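Local coordinates for OmpT protein (Vibrio cholerae serotype O1, PDB 6EHD) that probably forms a water-filled beta-barrel channel in the outer membrane through which ions and small solutes diffuse, at residues V162-V176 / D187-T200. The protein carries 1 engineered substitution. Sequence-based numbering, arbitrary orientation. Where two conformers were deposited one is given.
Sequences VHAGGGQNRDKAFKV and DIKADVTNSYFEVT. With C8E ((hydroxyethyloxy)tri(ethyloxy)octane), chain K; C8E ((hydroxyethyloxy)tri(ethyloxy)octane), chain J.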
loop_
_atom_site.group_PDB
_atom_site.type_symbol
_atom_site.label_atom_id
_atom_site.label_comp_id
_atom_site.label_asym_id
_atom_site.label_seq_id
_atom_site.Cartn_x
_atom_site.Cartn_y
_atom_site.Cartn_z
ATOM N N VAL A 162 -16.823 2.007 -6.721
ATOM C CA VAL A 162 -16.901 1.059 -5.630
ATOM C C VAL A 162 -16.024 -0.138 -5.828
ATOM O O VAL A 162 -15.739 -0.510 -6.996
ATOM C CB VAL A 162 -18.357 0.610 -5.389
ATOM C CG1 VAL A 162 -18.981 -0.232 -6.591
ATOM C CG2 VAL A 162 -18.385 -0.125 -4.102
ATOM N N HIS A 163 -15.518 -0.732 -4.732
ATOM C CA HIS A 163 -14.798 -2.005 -4.853
ATOM C C HIS A 163 -14.923 -2.794 -3.572
ATOM O O HIS A 163 -15.310 -2.226 -2.502
ATOM C CB HIS A 163 -13.311 -1.839 -5.253
ATOM C CG HIS A 163 -12.450 -0.983 -4.362
ATOM N ND1 HIS A 163 -11.905 -1.449 -3.190
ATOM C CD2 HIS A 163 -11.838 0.201 -4.607
ATOM C CE1 HIS A 163 -11.026 -0.578 -2.723
ATOM N NE2 HIS A 163 -10.997 0.473 -3.554
ATOM N N ALA A 164 -14.719 -4.088 -3.704
ATOM C CA ALA A 164 -14.707 -5.025 -2.557
ATOM C C ALA A 164 -13.835 -6.205 -2.789
ATOM O O ALA A 164 -13.584 -6.583 -3.942
ATOM C CB ALA A 164 -16.174 -5.502 -2.373
ATOM N N GLY A 165 -13.325 -6.827 -1.720
ATOM C CA GLY A 165 -12.439 -7.968 -1.894
ATOM C C GLY A 165 -11.577 -8.207 -0.675
ATOM O O GLY A 165 -11.724 -7.581 0.407
ATOM N N GLY A 166 -10.593 -9.069 -0.892
ATOM C CA GLY A 166 -9.695 -9.429 0.157
ATOM C C GLY A 166 -8.940 -10.699 -0.129
ATOM O O GLY A 166 -8.621 -11.015 -1.281
ATOM N N GLY A 167 -8.542 -11.358 0.940
ATOM C CA GLY A 167 -7.637 -12.495 0.820
ATOM C C GLY A 167 -7.078 -13.064 2.109
ATOM O O GLY A 167 -7.579 -12.803 3.215
ATOM N N GLN A 168 -6.066 -13.926 1.916
ATOM C CA GLN A 168 -5.355 -14.583 2.984
ATOM C C GLN A 168 -3.871 -14.670 2.774
ATOM O O GLN A 168 -3.427 -14.976 1.658
ATOM C CB GLN A 168 -5.989 -16.039 3.200
ATOM C CG GLN A 168 -5.499 -16.616 4.517
ATOM C CD GLN A 168 -6.226 -17.930 4.830
ATOM O OE1 GLN A 168 -7.285 -17.974 5.550
ATOM N NE2 GLN A 168 -5.760 -18.953 4.196
ATOM N N ASN A 169 -3.090 -14.358 3.818
ATOM C CA ASN A 169 -1.624 -14.254 3.763
ATOM C C ASN A 169 -1.078 -15.025 5.000
ATOM O O ASN A 169 -1.516 -14.774 6.118
ATOM C CB ASN A 169 -1.186 -12.785 3.773
ATOM C CG ASN A 169 0.314 -12.534 3.744
ATOM O OD1 ASN A 169 0.725 -11.515 4.313
ATOM N ND2 ASN A 169 1.161 -13.368 2.995
ATOM N N ARG A 170 -0.212 -16.022 4.762
ATOM C CA ARG A 170 0.339 -16.873 5.877
ATOM C C ARG A 170 1.831 -16.835 5.898
ATOM O O ARG A 170 2.460 -16.994 4.847
ATOM C CB ARG A 170 -0.109 -18.356 5.735
ATOM C CG ARG A 170 0.262 -19.217 6.964
ATOM C CD ARG A 170 -0.473 -20.567 6.949
ATOM N NE ARG A 170 0.067 -21.464 7.985
ATOM C CZ ARG A 170 -0.244 -22.762 8.083
ATOM N NH1 ARG A 170 -1.084 -23.346 7.212
ATOM N NH2 ARG A 170 0.287 -23.488 9.060
ATOM N N ASP A 171 2.413 -16.625 7.080
ATOM C CA ASP A 171 3.851 -16.679 7.257
ATOM C C ASP A 171 4.154 -17.691 8.407
ATOM O O ASP A 171 3.823 -17.435 9.578
ATOM C CB ASP A 171 4.441 -15.344 7.634
ATOM C CG ASP A 171 6.009 -15.372 7.634
ATOM O OD1 ASP A 171 6.614 -16.346 8.103
ATOM O OD2 ASP A 171 6.636 -14.440 7.142
ATOM N N LYS A 172 4.796 -18.797 8.052
ATOM C CA LYS A 172 4.998 -19.914 9.006
ATOM C C LYS A 172 6.100 -19.651 10.024
ATOM O O LYS A 172 6.181 -20.375 10.996
ATOM C CB LYS A 172 5.260 -21.221 8.240
ATOM C CG LYS A 172 4.007 -21.805 7.611
ATOM C CD LYS A 172 4.358 -22.901 6.606
ATOM C CE LYS A 172 3.115 -23.496 6.002
ATOM N NZ LYS A 172 3.415 -24.723 5.202
ATOM N N ALA A 173 6.901 -18.609 9.831
ATOM C CA ALA A 173 7.919 -18.224 10.794
ATOM C C ALA A 173 8.042 -16.724 10.927
ATOM O O ALA A 173 9.096 -16.134 10.686
ATOM C CB ALA A 173 9.268 -18.827 10.389
ATOM N N PHE A 174 6.959 -16.085 11.353
ATOM C CA PHE A 174 6.918 -14.619 11.433
ATOM C C PHE A 174 7.546 -14.141 12.771
ATOM O O PHE A 174 7.119 -14.573 13.844
ATOM C CB PHE A 174 5.455 -14.125 11.346
ATOM C CG PHE A 174 5.328 -12.642 11.226
ATOM C CD1 PHE A 174 5.604 -11.994 10.018
ATOM C CD2 PHE A 174 4.934 -11.873 12.308
ATOM C CE1 PHE A 174 5.500 -10.601 9.925
ATOM C CE2 PHE A 174 4.772 -10.486 12.189
ATOM C CZ PHE A 174 5.065 -9.853 10.995
ATOM N N LYS A 175 8.497 -13.227 12.683
ATOM C CA LYS A 175 9.074 -12.552 13.848
ATOM C C LYS A 175 8.153 -11.460 14.406
ATOM O O LYS A 175 8.031 -10.368 13.857
ATOM C CB LYS A 175 10.440 -11.954 13.520
ATOM C CG LYS A 175 11.157 -11.331 14.724
ATOM C CD LYS A 175 12.626 -11.042 14.400
ATOM C CE LYS A 175 13.545 -10.976 15.621
ATOM N NZ LYS A 175 13.799 -9.575 16.070
ATOM N N VAL A 176 7.512 -11.794 15.519
ATOM C CA VAL A 176 6.731 -10.851 16.325
ATOM C C VAL A 176 7.611 -9.859 17.114
ATOM O O VAL A 176 7.287 -8.652 17.194
ATOM C CB VAL A 176 5.806 -11.638 17.269
ATOM C CG1 VAL A 176 5.196 -10.752 18.345
ATOM C CG2 VAL A 176 4.743 -12.367 16.450
ATOM N N ASP A 187 14.138 -14.737 20.336
ATOM C CA ASP A 187 13.151 -14.232 19.368
ATOM C C ASP A 187 11.799 -14.914 19.572
ATOM O O ASP A 187 11.745 -16.123 19.753
ATOM C CB ASP A 187 13.633 -14.499 17.943
ATOM C CG ASP A 187 14.705 -13.523 17.487
ATOM O OD1 ASP A 187 14.937 -12.492 18.159
ATOM O OD2 ASP A 187 15.304 -13.776 16.421
ATOM N N ILE A 188 10.710 -14.144 19.544
ATOM C CA ILE A 188 9.353 -14.715 19.539
ATOM C C ILE A 188 8.932 -14.883 18.052
ATOM O O ILE A 188 8.784 -13.875 17.331
ATOM C CB ILE A 188 8.331 -13.799 20.262
ATOM C CG1 ILE A 188 8.824 -13.318 21.650
ATOM C CG2 ILE A 188 6.996 -14.517 20.417
ATOM C CD1 ILE A 188 8.170 -12.018 22.106
ATOM N N LYS A 189 8.784 -16.131 17.594
ATOM C CA LYS A 189 8.317 -16.425 16.231
ATOM C C LYS A 189 7.071 -17.275 16.282
ATOM O O LYS A 189 6.915 -18.058 17.200
ATOM C CB LYS A 189 9.393 -17.104 15.390
ATOM C CG LYS A 189 10.705 -16.345 15.418
ATOM C CD LYS A 189 11.488 -16.423 14.124
ATOM C CE LYS A 189 12.743 -15.566 14.224
ATOM N NZ LYS A 189 13.186 -15.087 12.886
ATOM N N ALA A 190 6.175 -17.097 15.299
ATOM C CA ALA A 190 4.923 -17.792 15.257
ATOM C C ALA A 190 4.493 -18.035 13.815
ATOM O O ALA A 190 4.985 -17.356 12.906
ATOM C CB ALA A 190 3.896 -16.984 16.007
ATOM N N ASP A 191 3.681 -19.062 13.641
ATOM C CA ASP A 191 2.979 -19.377 12.406
ATOM C C ASP A 191 1.646 -18.571 12.420
ATOM O O ASP A 191 0.683 -18.923 13.122
ATOM C CB ASP A 191 2.765 -20.912 12.327
ATOM C CG ASP A 191 2.098 -21.389 11.037
ATOM O OD1 ASP A 191 1.571 -20.593 10.190
ATOM O OD2 ASP A 191 2.040 -22.632 10.874
ATOM N N VAL A 192 1.618 -17.463 11.647
ATOM C CA VAL A 192 0.491 -16.488 11.699
ATOM C C VAL A 192 -0.151 -16.352 10.300
ATOM O O VAL A 192 0.558 -16.324 9.288
ATOM C CB VAL A 192 0.943 -15.150 12.304
ATOM C CG1 VAL A 192 2.158 -14.586 11.603
ATOM C CG2 VAL A 192 -0.193 -14.107 12.318
ATOM N N THR A 193 -1.472 -16.388 10.291
ATOM C CA THR A 193 -2.324 -16.165 9.099
ATOM C C THR A 193 -3.098 -14.832 9.295
ATOM O O THR A 193 -3.657 -14.591 10.397
ATOM C CB THR A 193 -3.331 -17.339 8.921
ATOM O OG1 THR A 193 -2.594 -18.564 8.717
ATOM C CG2 THR A 193 -4.156 -17.196 7.667
ATOM N N ASN A 194 -3.119 -13.989 8.251
ATOM C CA ASN A 194 -3.928 -12.732 8.237
ATOM C C ASN A 194 -4.950 -12.928 7.163
ATOM O O ASN A 194 -4.540 -13.153 6.032
ATOM C CB ASN A 194 -2.988 -11.568 7.907
ATOM C CG ASN A 194 -3.673 -10.192 8.000
ATOM O OD1 ASN A 194 -4.646 -10.045 8.725
ATOM N ND2 ASN A 194 -3.114 -9.165 7.263
ATOM N N SER A 195 -6.254 -12.966 7.530
ATOM C CA SER A 195 -7.369 -13.064 6.642
ATOM C C SER A 195 -8.148 -11.715 6.647
ATOM O O SER A 195 -8.510 -11.221 7.675
ATOM C CB SER A 195 -8.319 -14.207 7.093
ATOM O OG SER A 195 -7.536 -15.407 7.147
ATOM N N TYR A 196 -8.442 -11.156 5.474
ATOM C CA TYR A 196 -8.992 -9.790 5.429
ATOM C C TYR A 196 -10.032 -9.589 4.303
ATOM O O TYR A 196 -10.078 -10.294 3.296
ATOM C CB TYR A 196 -7.787 -8.736 5.385
ATOM C CG TYR A 196 -6.695 -9.145 4.338
ATOM C CD1 TYR A 196 -5.646 -9.991 4.739
ATOM C CD2 TYR A 196 -6.803 -8.782 2.996
ATOM C CE1 TYR A 196 -4.684 -10.453 3.827
ATOM C CE2 TYR A 196 -5.805 -9.212 2.076
ATOM C CZ TYR A 196 -4.765 -10.081 2.501
ATOM O OH TYR A 196 -3.786 -10.549 1.615
ATOM N N PHE A 197 -10.912 -8.613 4.513
ATOM C CA PHE A 197 -11.986 -8.231 3.616
ATOM C C PHE A 197 -12.326 -6.770 3.762
ATOM O O PHE A 197 -12.317 -6.202 4.903
ATOM C CB PHE A 197 -13.250 -9.153 3.934
ATOM C CG PHE A 197 -14.437 -8.825 3.095
ATOM C CD1 PHE A 197 -14.446 -9.141 1.764
ATOM C CD2 PHE A 197 -15.558 -8.224 3.631
ATOM C CE1 PHE A 197 -15.526 -8.813 0.945
ATOM C CE2 PHE A 197 -16.610 -7.863 2.814
ATOM C CZ PHE A 197 -16.607 -8.188 1.480
ATOM N N GLU A 198 -12.707 -6.095 2.620
ATOM C CA GLU A 198 -12.980 -4.692 2.637
ATOM C C GLU A 198 -14.035 -4.306 1.621
ATOM O O GLU A 198 -14.234 -5.002 0.602
ATOM C CB GLU A 198 -11.668 -3.890 2.294
ATOM C CG GLU A 198 -11.152 -4.025 0.883
ATOM C CD GLU A 198 -11.771 -3.114 -0.206
ATOM O OE1 GLU A 198 -12.251 -2.023 0.101
ATOM O OE2 GLU A 198 -11.770 -3.503 -1.428
ATOM N N VAL A 199 -14.698 -3.207 1.907
ATOM C CA VAL A 199 -15.554 -2.479 0.944
ATOM C C VAL A 199 -15.160 -0.997 0.907
ATOM O O VAL A 199 -14.986 -0.371 2.002
ATOM C CB VAL A 199 -17.050 -2.606 1.351
ATOM C CG1 VAL A 199 -17.951 -1.763 0.466
ATOM C CG2 VAL A 199 -17.480 -4.077 1.331
ATOM N N THR A 200 -15.155 -0.376 -0.295
ATOM C CA THR A 200 -14.802 1.037 -0.450
ATOM C C THR A 200 -15.778 1.714 -1.417
ATOM O O THR A 200 -16.177 1.095 -2.416
ATOM C CB THR A 200 -13.354 1.226 -1.077
ATOM O OG1 THR A 200 -12.398 0.735 -0.133
ATOM C CG2 THR A 200 -13.056 2.666 -1.408
HETATM C C1 C8E K . -20.292 -10.577 1.719
HETATM C C2 C8E K . -19.524 -11.853 2.040
HETATM C C3 C8E K . -18.643 -11.655 3.243
HETATM C C4 C8E K . -17.399 -12.479 3.102
HETATM C C5 C8E K . -16.662 -12.457 4.382
HETATM C C6 C8E K . -15.356 -13.199 4.286
HETATM C C7 C8E K . -14.619 -12.862 5.556
HETATM C C8 C8E K . -13.256 -13.491 5.716
HETATM O O9 C8E K . -12.748 -12.890 6.920
HETATM C C10 C8E K . -11.928 -11.748 6.742
HETATM C C11 C8E K . -12.164 -10.742 7.865
HETATM O O12 C8E K . -12.021 -11.401 9.115
HETATM C C1 C8E J . -22.086 -8.461 0.850
HETATM C C2 C8E J . -20.911 -7.773 0.205
HETATM C C3 C8E J . -21.407 -6.607 -0.630
HETATM C C4 C8E J . -20.413 -5.469 -0.640
HETATM C C5 C8E J . -20.506 -4.658 -1.917
HETATM C C6 C8E J . -20.686 -3.181 -1.716
HETATM C C7 C8E J . -21.796 -2.728 -0.774
HETATM C C8 C8E J . -22.307 -1.339 -1.225
HETATM O O9 C8E J . -21.211 -0.448 -1.230
HETATM C C10 C8E J . -21.440 0.955 -1.312
HETATM C C11 C8E J . -20.084 1.546 -0.948
HETATM O O12 C8E J . -20.088 1.909 0.443
HETATM C C13 C8E J . -18.809 2.228 0.962
HETATM C C14 C8E J . -18.779 1.920 2.437
HETATM O O15 C8E J . -19.503 2.837 3.272
HETATM C C16 C8E J . -20.695 3.448 2.896
HETATM C C17 C8E J . -21.447 3.823 4.168
HETATM O O18 C8E J . -21.654 5.215 4.271
HETATM C C19 C8E J . -22.716 5.712 3.470
HETATM C C20 C8E J . -22.538 7.185 3.748
HETATM O O21 C8E J . -21.316 7.750 3.259
HETATM O O HOH W 1 -0.559 -9.451 5.510
#
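Tyr196 lays its phenol ring over the backbone of Gly167, whose carbonyl O sits over the ring centre, 3.6 Å above its plane. The two residues form a hydrogen-bonded pair in an antiparallel hairpin of the porin beta-barrel wall. With no side chain, Gly167 lets the ring lie flat on its backbone, and CG of Tyr196, between its own backbone N and carbonyl carbon (chi1 46°), swings the ring across the neighbouring strand. At Gly166 a CB would instead run into the backbone of Tyr196 and Phe197. The Tyr196 hydroxyl is hydrogen-bonded to Glu150 on the adjoining strand 147-157.

On the same face, His163 donates from ND1 to OE2 of Glu198, 2.7 Å away. OE2 lies in the imidazole plane at its edge, while the carboxylate plane is turned 58° from it. CB of Thr200 makes a CH-pi contact over the imidazole, 3.5 Å from the ring centroid, while its OG1 donates to Glu198 OE1 at 2.8 Å. Both carboxylate oxygens of this buried glutamate are thus engaged, which would help keep its charge. Farther along, Asn169 OD1 and Asn194 ND2 share a water; Asn169 ND2 also hydrogen-bonds Gln146 OE1, and Asn194 ND2 the backbone O of Arg109. Here too, at a beta bulge between Asp171 and Phe174 that shifts the register by one, Asp171 OD1 closes an Asx turn on Ala173 N.

The opposite face carries Ala164, Val199 and Phe197, apolar residues suited to a lipid-facing surface; detergent chains lie against Val199 and the Phe197 ring. It becomes polar at Gln168, Ser195, Thr193 and Arg170. The extended Arg170 grips Asp191 side-on, guanidinium and carboxylate nearly coplanar and both oxygens using their syn lone pairs: NE meets OD1 at 2.8 Å, and NH2 meets OD2 at 2.7 Å, with an N-H...O angle of 170°.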